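Local atomic coordinates of OmpT protein (Vibrio cholerae serotype O1, PDB entry 6EHD), a protein that probably acts as a general diffusion porin, forming a water-filled beta-barrel channel across the outer membrane of the bacterium. Residues D93-Y101 with E202-T213; K244-V254 with D265-K276. The protein carries 1 engineered substitution. All coordinates share one frame; numbering follows the deposited sequence.

Contact 1: D93-Y101 with E202-T213; sequences DVYGADYSY and EYTIGDALIGVT. With C8E ((hydroxyethyloxy)tri(ethyloxy)octane), chain G; C8E ((hydroxyethyloxy)tri(ethyloxy)octane), chain B.
Two hydrogen bonds join D93-Y101 to the hairpin E202-T213, one to a side-chain hydroxyl and one to a carboxylate. The backbone N of A97 donates to T213 OG1 (2.9 Å, 152° at the hydrogen), and the same hydroxyl also bonds T200 on the neighbouring strand. Farther along, Y99 OH gives its proton to E202 OE1 at 2.7 Å, using the anti lone pair of that oxygen. Ring and carboxylate lie nearly in one plane, 11° apart, and the glutamate, extended beyond CG, reaches the ring at its hydroxyl edge.

Apolar contacts accompany these bonds. L209 sends CD2 over one face of the Y99 ring, a CH-pi contact 4.2 Å from the centroid, displaced toward the hydroxyl end with CZ 3.8 Å from that methyl. The CB of A97 rests on the strand backbone, 3.6 Å from G211 C. G211 leaves room for both neighbours, its CA lying 3.6 Å from Y99 OH.

Within the loop, D98 ties its own surroundings together. Its OD1 accepts from S100 N, closing an Asx turn, and from S100 OG, while OD2 receives Y95 OH at 2.6 Å.

Through G96, A97 and Y99 the loop is thus held to strand 208-221 and its hairpin partner on the inner wall of the barrel, as expected of the inward-folded constriction loop of a Gram-negative porin.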
loop_
_atom_site.group_PDB
_atom_site.type_symbol
_atom_site.label_atom_id
_atom_site.label_comp_id
_atom_site.label_asym_id
_atom_site.label_seq_id
_atom_site.Cartn_x
_atom_site.Cartn_y
_atom_site.Cartn_z
ATOM N N ASP A 93 2.292 -2.026 -5.001
ATOM C CA ASP A 93 1.580 -2.107 -6.293
ATOM C C ASP A 93 0.717 -3.370 -6.308
ATOM O O ASP A 93 -0.484 -3.367 -6.767
ATOM C CB ASP A 93 2.568 -2.204 -7.476
ATOM C CG ASP A 93 3.428 -0.957 -7.711
ATOM O OD1 ASP A 93 3.130 0.124 -7.176
ATOM O OD2 ASP A 93 4.482 -1.140 -8.470
ATOM N N VAL A 94 1.287 -4.518 -5.874
ATOM C CA VAL A 94 0.555 -5.812 -5.940
ATOM C C VAL A 94 -0.538 -5.871 -4.838
ATOM O O VAL A 94 -1.653 -6.274 -5.108
ATOM C CB VAL A 94 1.524 -6.991 -5.771
ATOM C CG1 VAL A 94 0.850 -8.340 -5.462
ATOM C CG2 VAL A 94 2.545 -7.088 -6.912
ATOM N N TYR A 95 -0.223 -5.431 -3.626
ATOM C CA TYR A 95 -1.167 -5.248 -2.535
ATOM C C TYR A 95 -1.822 -6.609 -2.130
ATOM O O TYR A 95 -1.065 -7.664 -2.025
ATOM C CB TYR A 95 -2.181 -4.095 -2.843
ATOM C CG TYR A 95 -2.747 -3.402 -1.605
ATOM C CD1 TYR A 95 -1.892 -2.831 -0.609
ATOM C CD2 TYR A 95 -4.157 -3.236 -1.408
ATOM C CE1 TYR A 95 -2.390 -2.224 0.533
ATOM C CE2 TYR A 95 -4.644 -2.525 -0.273
ATOM C CZ TYR A 95 -3.788 -2.059 0.717
ATOM O OH TYR A 95 -4.275 -1.380 1.847
ATOM N N GLY A 96 -3.148 -6.622 -1.932
ATOM C CA GLY A 96 -3.858 -7.858 -1.442
ATOM C C GLY A 96 -5.303 -7.520 -1.194
ATOM O O GLY A 96 -5.764 -6.473 -1.675
ATOM N N ALA A 97 -6.006 -8.386 -0.481
ATOM C CA ALA A 97 -7.453 -8.323 -0.330
ATOM C C ALA A 97 -7.879 -7.322 0.780
ATOM O O ALA A 97 -8.424 -7.685 1.817
ATOM C CB ALA A 97 -8.060 -9.755 -0.089
ATOM N N ASP A 98 -7.665 -6.029 0.474
ATOM C CA ASP A 98 -8.201 -4.919 1.223
ATOM C C ASP A 98 -8.903 -3.947 0.224
ATOM O O ASP A 98 -8.170 -3.433 -0.708
ATOM C CB ASP A 98 -7.101 -4.138 2.040
ATOM C CG ASP A 98 -7.596 -2.699 2.480
ATOM O OD1 ASP A 98 -8.809 -2.552 2.830
ATOM O OD2 ASP A 98 -6.785 -1.735 2.437
ATOM N N TYR A 99 -10.234 -3.801 0.317
ATOM C CA TYR A 99 -11.020 -3.026 -0.611
ATOM C C TYR A 99 -11.562 -1.756 0.037
ATOM O O TYR A 99 -12.417 -1.087 -0.531
ATOM C CB TYR A 99 -12.141 -3.875 -1.186
ATOM C CG TYR A 99 -11.640 -5.153 -1.860
ATOM C CD1 TYR A 99 -10.539 -5.156 -2.729
ATOM C CD2 TYR A 99 -12.260 -6.345 -1.593
ATOM C CE1 TYR A 99 -10.028 -6.351 -3.248
ATOM C CE2 TYR A 99 -11.768 -7.555 -2.128
ATOM C CZ TYR A 99 -10.688 -7.555 -2.984
ATOM O OH TYR A 99 -10.247 -8.796 -3.532
ATOM N N SER A 100 -11.003 -1.376 1.193
ATOM C CA SER A 100 -11.477 -0.171 1.914
ATOM C C SER A 100 -10.933 1.173 1.359
ATOM O O SER A 100 -9.950 1.221 0.582
ATOM C CB SER A 100 -11.055 -0.314 3.407
ATOM O OG SER A 100 -9.647 -0.174 3.595
ATOM N N TYR A 101 -11.560 2.283 1.807
ATOM C CA TYR A 101 -11.130 3.675 1.532
ATOM C C TYR A 101 -10.396 4.319 2.736
ATOM O O TYR A 101 -9.711 5.291 2.535
ATOM C CB TYR A 101 -12.341 4.533 1.156
ATOM C CG TYR A 101 -12.714 4.488 -0.256
ATOM C CD1 TYR A 101 -12.133 5.362 -1.158
ATOM C CD2 TYR A 101 -13.676 3.593 -0.730
ATOM C CE1 TYR A 101 -12.447 5.248 -2.536
ATOM C CE2 TYR A 101 -14.033 3.542 -2.083
ATOM C CZ TYR A 101 -13.413 4.409 -2.990
ATOM O OH TYR A 101 -13.727 4.353 -4.362
ATOM N N GLU A 202 -8.487 -13.929 -5.860
ATOM C CA GLU A 202 -9.623 -13.044 -6.012
ATOM C C GLU A 202 -10.566 -13.602 -7.122
ATOM O O GLU A 202 -10.122 -13.880 -8.261
ATOM C CB GLU A 202 -9.171 -11.617 -6.386
ATOM C CG GLU A 202 -8.378 -10.891 -5.323
ATOM C CD GLU A 202 -7.856 -9.532 -5.840
ATOM O OE1 GLU A 202 -8.411 -8.493 -5.497
ATOM O OE2 GLU A 202 -6.902 -9.539 -6.610
ATOM N N TYR A 203 -11.784 -13.843 -6.702
ATOM C CA TYR A 203 -12.811 -14.503 -7.500
ATOM C C TYR A 203 -13.916 -13.524 -7.884
ATOM O O TYR A 203 -14.548 -12.909 -6.993
ATOM C CB TYR A 203 -13.371 -15.646 -6.665
ATOM C CG TYR A 203 -14.216 -16.654 -7.425
ATOM C CD1 TYR A 203 -13.675 -17.421 -8.465
ATOM C CD2 TYR A 203 -15.555 -16.871 -7.080
ATOM C CE1 TYR A 203 -14.452 -18.344 -9.169
ATOM C CE2 TYR A 203 -16.334 -17.809 -7.763
ATOM C CZ TYR A 203 -15.791 -18.526 -8.818
ATOM O OH TYR A 203 -16.578 -19.419 -9.512
ATOM N N THR A 204 -14.133 -13.372 -9.199
ATOM C CA THR A 204 -15.169 -12.523 -9.733
ATOM C C THR A 204 -16.378 -13.460 -10.114
ATOM O O THR A 204 -16.223 -14.557 -10.755
ATOM C CB THR A 204 -14.600 -11.710 -10.900
ATOM O OG1 THR A 204 -13.565 -10.864 -10.424
ATOM C CG2 THR A 204 -15.668 -10.843 -11.543
ATOM N N ILE A 205 -17.546 -13.156 -9.570
ATOM C CA ILE A 205 -18.788 -13.883 -9.985
ATOM C C ILE A 205 -19.932 -12.861 -10.094
ATOM O O ILE A 205 -20.474 -12.414 -9.062
ATOM C CB ILE A 205 -19.204 -15.039 -9.036
ATOM C CG1 ILE A 205 -18.671 -14.824 -7.588
ATOM C CG2 ILE A 205 -18.724 -16.366 -9.618
ATOM C CD1 ILE A 205 -19.322 -15.638 -6.476
ATOM N N GLY A 206 -20.273 -12.542 -11.329
ATOM C CA GLY A 206 -21.320 -11.571 -11.645
ATOM C C GLY A 206 -20.972 -10.180 -11.136
ATOM O O GLY A 206 -19.958 -9.589 -11.501
ATOM N N ASP A 207 -21.851 -9.639 -10.315
ATOM C CA ASP A 207 -21.635 -8.309 -9.731
ATOM C C ASP A 207 -20.771 -8.378 -8.449
ATOM O O ASP A 207 -20.579 -7.320 -7.821
ATOM C CB ASP A 207 -23.017 -7.697 -9.371
ATOM C CG ASP A 207 -23.826 -7.293 -10.645
ATOM O OD1 ASP A 207 -23.208 -6.813 -11.566
ATOM O OD2 ASP A 207 -25.026 -7.466 -10.640
ATOM N N ALA A 208 -20.277 -9.579 -8.073
ATOM C CA ALA A 208 -19.509 -9.777 -6.813
ATOM C C ALA A 208 -18.034 -9.997 -7.047
ATOM O O ALA A 208 -17.623 -10.632 -8.068
ATOM C CB ALA A 208 -20.101 -10.923 -5.963
ATOM N N LEU A 209 -17.204 -9.541 -6.082
ATOM C CA LEU A 209 -15.758 -9.856 -6.061
ATOM C C LEU A 209 -15.472 -10.363 -4.666
ATOM O O LEU A 209 -15.933 -9.728 -3.687
ATOM C CB LEU A 209 -14.943 -8.593 -6.349
ATOM C CG LEU A 209 -13.440 -8.669 -6.054
ATOM C CD1 LEU A 209 -12.842 -9.669 -7.037
ATOM C CD2 LEU A 209 -12.779 -7.292 -6.175
ATOM N N ILE A 210 -14.814 -11.528 -4.527
ATOM C CA ILE A 210 -14.382 -11.984 -3.145
ATOM C C ILE A 210 -12.897 -12.266 -3.157
ATOM O O ILE A 210 -12.382 -12.912 -4.096
ATOM C CB ILE A 210 -15.118 -13.268 -2.700
ATOM C CG1 ILE A 210 -16.642 -12.982 -2.726
ATOM C CG2 ILE A 210 -14.701 -13.622 -1.274
ATOM C CD1 ILE A 210 -17.543 -14.128 -2.236
ATOM N N GLY A 211 -12.183 -11.794 -2.143
ATOM C CA GLY A 211 -10.756 -11.996 -2.064
ATOM C C GLY A 211 -10.289 -12.504 -0.710
ATOM O O GLY A 211 -10.836 -12.104 0.353
ATOM N N VAL A 212 -9.206 -13.294 -0.742
ATOM C CA VAL A 212 -8.524 -13.761 0.443
ATOM C C VAL A 212 -7.026 -13.604 0.279
ATOM O O VAL A 212 -6.455 -14.022 -0.734
ATOM C CB VAL A 212 -8.871 -15.286 0.795
ATOM C CG1 VAL A 212 -8.106 -15.739 2.021
ATOM C CG2 VAL A 212 -10.366 -15.446 0.918
ATOM N N THR A 213 -6.342 -13.075 1.316
ATOM C CA THR A 213 -4.882 -12.998 1.366
ATOM C C THR A 213 -4.341 -13.573 2.703
ATOM O O THR A 213 -4.845 -13.229 3.820
ATOM C CB THR A 213 -4.325 -11.547 1.254
ATOM O OG1 THR A 213 -4.724 -10.932 0.012
ATOM C CG2 THR A 213 -2.792 -11.495 1.471
HETATM C C11 C8E G . -11.483 -1.104 -4.424
HETATM O O12 C8E G . -11.334 0.298 -4.067
HETATM C C13 C8E G . -10.383 0.465 -2.983
HETATM C C14 C8E G . -10.058 1.929 -2.737
HETATM O O15 C8E G . -9.335 2.342 -3.921
HETATM C C16 C8E G . -9.410 3.678 -4.335
HETATM C C17 C8E G . -8.384 4.289 -3.497
HETATM O O18 C8E G . -7.431 5.058 -4.225
HETATM C C19 C8E G . -6.434 5.893 -3.610
HETATM C C20 C8E G . -4.894 5.917 -3.279
HETATM O O21 C8E G . -4.318 6.936 -2.297
HETATM O O9 C8E B . 2.670 -2.591 -11.686
HETATM C C10 C8E B . 2.898 -1.700 -12.760
HETATM C C11 C8E B . 2.065 -1.954 -14.004
HETATM O O12 C8E B . 1.772 -3.342 -14.170
HETATM C C13 C8E B . 1.070 -3.625 -15.386
HETATM C C14 C8E B . 0.614 -5.090 -15.423
HETATM O O15 C8E B . -0.068 -5.565 -14.229
HETATM C C16 C8E B . -0.591 -6.890 -14.441
HETATM C C17 C8E B . -0.836 -7.631 -13.134
HETATM O O18 C8E B . -1.258 -6.818 -12.068
HETATM C C19 C8E B . -1.560 -7.402 -10.794
HETATM C C20 C8E B . -0.497 -7.100 -9.750
HETATM O O21 C8E B . -0.367 -5.704 -9.678
#

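Contact 2: K244-V254 with D265-K276; sequences KTKLYAGYEYV and DGTLVYLGVEYK. With C8E ((hydroxyethyloxy)tri(ethyloxy)octane), chain E; C8E ((hydroxyethyloxy)tri(ethyloxy)octane), chain F.
With chi1 near 61° in both, Y248 and Y270 hold CG between backbone N and carbonyl carbon, which lays each ring across the strand opposite. The Y248 ring covers G272, whose CA sits 3.8 Å from the ring centroid; Y270 likewise covers G250 at 3.9 Å. Each CH-pi contact lies over a ring face, 21° off the normal, the tyrosine resting directly on glycine backbone. The two side chains cross at about a right angle, edge carbon Y248 CD1 3.9 Å from Y270 CD1.

Beneath them the strands run antiparallel in an unbroken ladder, hydrogen-bonded pairs from K246-E274 to V254-G266. On the tyrosine face, water 4 donates to E252 OE2 and accepts from Y270 OH, two side chains also bonded by the loop through T106 and Y99. K246 NZ stays 4.2 Å from E274 OE2, beyond a salt bridge, and water 2 links them; E274 also bonds Y101.

On the other face L247 packs CD2 on V273 CG2, and V269 CG2 meets the edge of the Y251 ring. Y253 OH donates to D265 OD2 (2.7 Å) on the anti side, 32° out of the carboxylate plane, while a detergent molecule lies over one face of its ring.

The chemistry is consistent with a largely polar, partly hydrated face toward the lumen and a mostly apolar one toward the membrane, with Y251 and Y253 towards one end and Y275 at the other.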
loop_
_atom_site.group_PDB
_atom_site.type_symbol
_atom_site.label_atom_id
_atom_site.label_comp_id
_atom_site.label_asym_id
_atom_site.label_seq_id
_atom_site.Cartn_x
_atom_site.Cartn_y
_atom_site.Cartn_z
ATOM N N LYS A 244 -24.096 2.945 -10.357
ATOM C CA LYS A 244 -23.214 3.883 -9.724
ATOM C C LYS A 244 -22.808 3.513 -8.349
ATOM O O LYS A 244 -22.056 4.244 -7.770
ATOM C CB LYS A 244 -23.894 5.273 -9.666
ATOM C CG LYS A 244 -24.087 5.863 -11.067
ATOM C CD LYS A 244 -25.126 6.954 -10.960
ATOM C CE LYS A 244 -25.149 7.914 -12.109
ATOM N NZ LYS A 244 -23.899 8.689 -12.252
ATOM N N THR A 245 -23.309 2.386 -7.798
ATOM C CA THR A 245 -23.235 2.194 -6.394
ATOM C C THR A 245 -22.605 0.797 -6.043
ATOM O O THR A 245 -23.103 -0.193 -6.549
ATOM C CB THR A 245 -24.636 2.317 -5.716
ATOM O OG1 THR A 245 -25.245 3.606 -5.963
ATOM C CG2 THR A 245 -24.497 2.258 -4.258
ATOM N N LYS A 246 -21.582 0.809 -5.165
ATOM C CA LYS A 246 -20.897 -0.422 -4.736
ATOM C C LYS A 246 -20.776 -0.494 -3.249
ATOM O O LYS A 246 -20.362 0.474 -2.576
ATOM C CB LYS A 246 -19.533 -0.479 -5.426
ATOM C CG LYS A 246 -18.701 -1.701 -5.067
ATOM C CD LYS A 246 -17.522 -1.878 -6.031
ATOM C CE LYS A 246 -16.296 -1.153 -5.695
ATOM N NZ LYS A 246 -15.357 -1.457 -6.857
ATOM N N LEU A 247 -21.189 -1.638 -2.677
ATOM C CA LEU A 247 -20.983 -1.870 -1.277
ATOM C C LEU A 247 -19.664 -2.681 -1.082
ATOM O O LEU A 247 -19.303 -3.519 -1.915
ATOM C CB LEU A 247 -22.162 -2.705 -0.643
ATOM C CG LEU A 247 -23.593 -2.106 -0.773
ATOM C CD1 LEU A 247 -24.588 -2.904 0.100
ATOM C CD2 LEU A 247 -23.560 -0.671 -0.354
ATOM N N TYR A 248 -19.054 -2.533 0.064
ATOM C CA TYR A 248 -17.816 -3.323 0.324
ATOM C C TYR A 248 -17.660 -3.612 1.826
ATOM O O TYR A 248 -18.203 -2.932 2.728
ATOM C CB TYR A 248 -16.582 -2.578 -0.219
ATOM C CG TYR A 248 -16.329 -1.237 0.401
ATOM C CD1 TYR A 248 -15.593 -1.091 1.558
ATOM C CD2 TYR A 248 -16.828 -0.072 -0.224
ATOM C CE1 TYR A 248 -15.331 0.162 2.114
ATOM C CE2 TYR A 248 -16.585 1.202 0.336
ATOM C CZ TYR A 248 -15.867 1.326 1.486
ATOM O OH TYR A 248 -15.583 2.553 2.080
ATOM N N ALA A 249 -16.927 -4.701 2.142
ATOM C CA ALA A 249 -16.701 -5.120 3.567
ATOM C C ALA A 249 -15.478 -6.007 3.693
ATOM O O ALA A 249 -15.038 -6.650 2.690
ATOM C CB ALA A 249 -17.961 -5.867 4.110
ATOM N N GLY A 250 -14.849 -6.020 4.868
ATOM C CA GLY A 250 -13.741 -6.983 5.108
ATOM C C GLY A 250 -13.529 -7.271 6.562
ATOM O O GLY A 250 -13.974 -6.509 7.466
ATOM N N TYR A 251 -12.879 -8.416 6.773
ATOM C CA TYR A 251 -12.449 -8.922 8.116
ATOM C C TYR A 251 -10.961 -9.271 8.048
ATOM O O TYR A 251 -10.515 -10.029 7.137
ATOM C CB TYR A 251 -13.261 -10.216 8.414
ATOM C CG TYR A 251 -12.769 -11.002 9.667
ATOM C CD1 TYR A 251 -13.103 -10.580 10.963
ATOM C CD2 TYR A 251 -11.873 -12.052 9.534
ATOM C CE1 TYR A 251 -12.609 -11.227 12.090
ATOM C CE2 TYR A 251 -11.388 -12.726 10.658
ATOM C CZ TYR A 251 -11.752 -12.307 11.935
ATOM O OH TYR A 251 -11.243 -13.010 13.064
ATOM N N GLU A 252 -10.183 -8.731 8.989
ATOM C CA GLU A 252 -8.762 -8.870 9.041
ATOM C C GLU A 252 -8.318 -9.333 10.451
ATOM O O GLU A 252 -8.649 -8.678 11.476
ATOM C CB GLU A 252 -8.057 -7.520 8.722
ATOM C CG GLU A 252 -8.464 -6.980 7.356
ATOM C CD GLU A 252 -7.967 -5.570 6.972
ATOM O OE1 GLU A 252 -7.436 -4.831 7.853
ATOM O OE2 GLU A 252 -8.009 -5.244 5.717
ATOM N N TYR A 253 -7.568 -10.439 10.493
ATOM C CA TYR A 253 -7.048 -10.950 11.811
ATOM C C TYR A 253 -5.536 -11.185 11.727
ATOM O O TYR A 253 -5.058 -11.837 10.762
ATOM C CB TYR A 253 -7.771 -12.257 12.110
ATOM C CG TYR A 253 -7.306 -12.918 13.423
ATOM C CD1 TYR A 253 -7.678 -12.375 14.670
ATOM C CD2 TYR A 253 -6.340 -13.957 13.404
ATOM C CE1 TYR A 253 -7.226 -12.948 15.895
ATOM C CE2 TYR A 253 -5.891 -14.539 14.634
ATOM C CZ TYR A 253 -6.337 -14.025 15.842
ATOM O OH TYR A 253 -5.809 -14.579 17.024
ATOM N N VAL A 254 -4.780 -10.679 12.731
ATOM C CA VAL A 254 -3.345 -10.776 12.747
ATOM C C VAL A 254 -2.916 -11.297 14.173
ATOM O O VAL A 254 -3.465 -10.809 15.200
ATOM C CB VAL A 254 -2.631 -9.472 12.491
ATOM C CG1 VAL A 254 -1.104 -9.676 12.499
ATOM C CG2 VAL A 254 -3.127 -8.861 11.144
ATOM N N ASP A 265 -2.827 -10.263 19.546
ATOM C CA ASP A 265 -3.552 -10.362 18.244
ATOM C C ASP A 265 -4.368 -9.083 18.035
ATOM O O ASP A 265 -4.521 -8.263 18.995
ATOM C CB ASP A 265 -4.397 -11.648 18.135
ATOM C CG ASP A 265 -5.535 -11.791 19.138
ATOM O OD1 ASP A 265 -6.077 -10.807 19.650
ATOM O OD2 ASP A 265 -6.050 -12.923 19.196
ATOM N N GLY A 266 -4.907 -8.926 16.815
ATOM C CA GLY A 266 -5.692 -7.736 16.424
ATOM C C GLY A 266 -6.721 -8.081 15.367
ATOM O O GLY A 266 -6.434 -8.925 14.502
ATOM N N THR A 267 -7.920 -7.477 15.481
ATOM C CA THR A 267 -9.051 -7.673 14.585
ATOM C C THR A 267 -9.451 -6.299 14.021
ATOM O O THR A 267 -9.543 -5.324 14.816
ATOM C CB THR A 267 -10.210 -8.293 15.372
ATOM O OG1 THR A 267 -9.798 -9.617 15.844
ATOM C CG2 THR A 267 -11.360 -8.497 14.483
ATOM N N LEU A 268 -9.695 -6.247 12.693
ATOM C CA LEU A 268 -10.241 -5.017 12.052
ATOM C C LEU A 268 -11.348 -5.435 11.137
ATOM O O LEU A 268 -11.156 -6.312 10.275
ATOM C CB LEU A 268 -9.104 -4.201 11.326
ATOM C CG LEU A 268 -9.389 -2.837 10.668
ATOM C CD1 LEU A 268 -10.307 -2.936 9.484
ATOM C CD2 LEU A 268 -9.945 -1.831 11.652
ATOM N N VAL A 269 -12.561 -4.870 11.311
ATOM C CA VAL A 269 -13.680 -5.116 10.397
ATOM C C VAL A 269 -14.102 -3.746 9.791
ATOM O O VAL A 269 -14.176 -2.720 10.512
ATOM C CB VAL A 269 -14.901 -5.755 11.135
ATOM C CG1 VAL A 269 -16.054 -5.936 10.178
ATOM C CG2 VAL A 269 -14.517 -7.139 11.722
ATOM N N TYR A 270 -14.442 -3.716 8.499
ATOM C CA TYR A 270 -14.952 -2.489 7.854
ATOM C C TYR A 270 -16.176 -2.809 7.034
ATOM O O TYR A 270 -16.322 -3.936 6.492
ATOM C CB TYR A 270 -13.846 -1.697 7.057
ATOM C CG TYR A 270 -13.212 -2.471 5.904
ATOM C CD1 TYR A 270 -13.838 -2.611 4.644
ATOM C CD2 TYR A 270 -11.981 -3.153 6.118
ATOM C CE1 TYR A 270 -13.222 -3.359 3.647
ATOM C CE2 TYR A 270 -11.370 -3.924 5.129
ATOM C CZ TYR A 270 -12.005 -4.044 3.893
ATOM O OH TYR A 270 -11.393 -4.824 2.916
ATOM N N LEU A 271 -17.077 -1.799 6.886
ATOM C CA LEU A 271 -18.221 -1.898 5.983
ATOM C C LEU A 271 -18.430 -0.470 5.367
ATOM O O LEU A 271 -18.357 0.504 6.105
ATOM C CB LEU A 271 -19.501 -2.176 6.841
ATOM C CG LEU A 271 -20.877 -2.257 6.177
ATOM C CD1 LEU A 271 -21.009 -3.210 5.002
ATOM C CD2 LEU A 271 -22.031 -2.592 7.154
ATOM N N GLY A 272 -18.614 -0.380 4.069
ATOM C CA GLY A 272 -18.787 0.961 3.442
ATOM C C GLY A 272 -19.525 0.927 2.160
ATOM O O GLY A 272 -19.983 -0.128 1.646
ATOM N N VAL A 273 -19.730 2.161 1.611
ATOM C CA VAL A 273 -20.420 2.347 0.406
ATOM C C VAL A 273 -19.708 3.401 -0.456
ATOM O O VAL A 273 -19.213 4.386 0.097
ATOM C CB VAL A 273 -21.900 2.812 0.635
ATOM C CG1 VAL A 273 -22.013 4.038 1.429
ATOM C CG2 VAL A 273 -22.648 2.980 -0.677
ATOM N N GLU A 274 -19.612 3.099 -1.769
ATOM C CA GLU A 274 -19.017 4.001 -2.796
ATOM C C GLU A 274 -20.075 4.433 -3.761
ATOM O O GLU A 274 -20.798 3.591 -4.360
ATOM C CB GLU A 274 -17.887 3.253 -3.558
ATOM C CG GLU A 274 -17.245 4.003 -4.800
ATOM C CD GLU A 274 -16.508 2.953 -5.669
ATOM O OE1 GLU A 274 -15.344 2.598 -5.335
ATOM O OE2 GLU A 274 -17.143 2.325 -6.543
ATOM N N TYR A 275 -20.083 5.734 -4.139
ATOM C CA TYR A 275 -21.070 6.216 -5.118
ATOM C C TYR A 275 -20.333 7.090 -6.117
ATOM O O TYR A 275 -19.683 8.065 -5.715
ATOM C CB TYR A 275 -22.213 7.058 -4.454
ATOM C CG TYR A 275 -23.194 7.622 -5.422
ATOM C CD1 TYR A 275 -24.305 6.871 -5.850
ATOM C CD2 TYR A 275 -23.078 8.938 -5.913
ATOM C CE1 TYR A 275 -25.237 7.343 -6.745
ATOM C CE2 TYR A 275 -24.015 9.403 -6.848
ATOM C CZ TYR A 275 -25.104 8.659 -7.223
ATOM O OH TYR A 275 -26.037 9.083 -8.177
ATOM N N LYS A 276 -20.498 6.761 -7.390
ATOM C CA LYS A 276 -19.796 7.527 -8.517
ATOM C C LYS A 276 -20.750 8.524 -9.178
ATOM O O LYS A 276 -21.785 8.145 -9.718
ATOM C CB LYS A 276 -19.262 6.521 -9.552
ATOM C CG LYS A 276 -18.067 5.736 -8.996
ATOM C CD LYS A 276 -17.531 4.746 -10.078
ATOM C CE LYS A 276 -16.362 3.929 -9.588
ATOM N NZ LYS A 276 -15.706 3.188 -10.702
HETATM C C1 C8E E . -10.878 -18.605 3.765
HETATM C C2 C8E E . -12.108 -17.912 4.341
HETATM C C3 C8E E . -11.973 -17.817 5.841
HETATM C C4 C8E E . -13.289 -17.509 6.575
HETATM C C5 C8E E . -13.049 -16.473 7.671
HETATM C C6 C8E E . -12.461 -16.906 8.990
HETATM C C7 C8E E . -11.013 -16.450 9.254
HETATM C C8 C8E E . -10.662 -16.590 10.756
HETATM O O9 C8E E . -9.312 -16.848 11.211
HETATM C C10 C8E E . -8.967 -17.994 11.970
HETATM C C11 C8E E . -8.029 -17.617 13.067
HETATM O O12 C8E E . -8.964 -17.245 14.071
HETATM C C13 C8E E . -8.610 -17.082 15.454
HETATM C C14 C8E E . -9.552 -16.097 16.171
HETATM O O15 C8E E . -10.932 -16.209 15.740
HETATM C C16 C8E E . -11.888 -15.455 16.546
HETATM C C17 C8E E . -13.375 -15.615 16.178
HETATM O O18 C8E E . -13.517 -15.500 14.761
HETATM C C19 C8E E . -14.740 -15.151 14.059
HETATM C C20 C8E E . -14.728 -15.839 12.681
HETATM O O21 C8E E . -14.694 -14.945 11.576
HETATM O O9 C8E F . -4.609 5.591 15.751
HETATM C C10 C8E F . -5.911 5.042 15.721
HETATM C C11 C8E F . -6.323 4.813 14.280
HETATM O O12 C8E F . -7.441 3.912 14.315
HETATM C C13 C8E F . -7.705 3.282 13.070
HETATM C C14 C8E F . -8.601 2.057 13.142
HETATM O O15 C8E F . -8.119 0.973 13.992
HETATM C C16 C8E F . -6.912 0.424 13.470
HETATM C C17 C8E F . -6.213 -0.225 14.626
HETATM O O18 C8E F . -6.590 -1.582 14.570
HETATM C C19 C8E F . -5.493 -2.451 14.351
HETATM C C20 C8E F . -5.389 -3.175 15.657
HETATM O O21 C8E F . -6.466 -4.097 15.717
HETATM O O HOH W 1 -19.565 2.694 -7.472
HETATM O O HOH W 2 -15.861 0.851 -8.247
HETATM O O HOH W 3 -11.385 -11.917 15.572
HETATM O O HOH W 4 -9.688 -6.556 4.000
#

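Overall arrangement
Following the chain from the N terminus, D93-Y101 leaves the short helix 90-94 and enters the loop inside the barrel. Contact 1 closes when the chain, after a hundred residues made mostly of strands, returns as the hairpin E202-T213. Strand 227-242 then lies between this hairpin and contact 2, which closes the hairpin of strands 245-258 and 263-276, with ten residues between its segments. The two contacts follow in series, neither nested nor crossing, with centres about 11 Å apart. They touch through the loop: Y99 N is 3.0 Å from Y270 OH and Y101 OH 2.6 Å from E274 OE1, both probable hydrogen bonds. The loop thereby ties together nearby strands of the same part of the barrel wall.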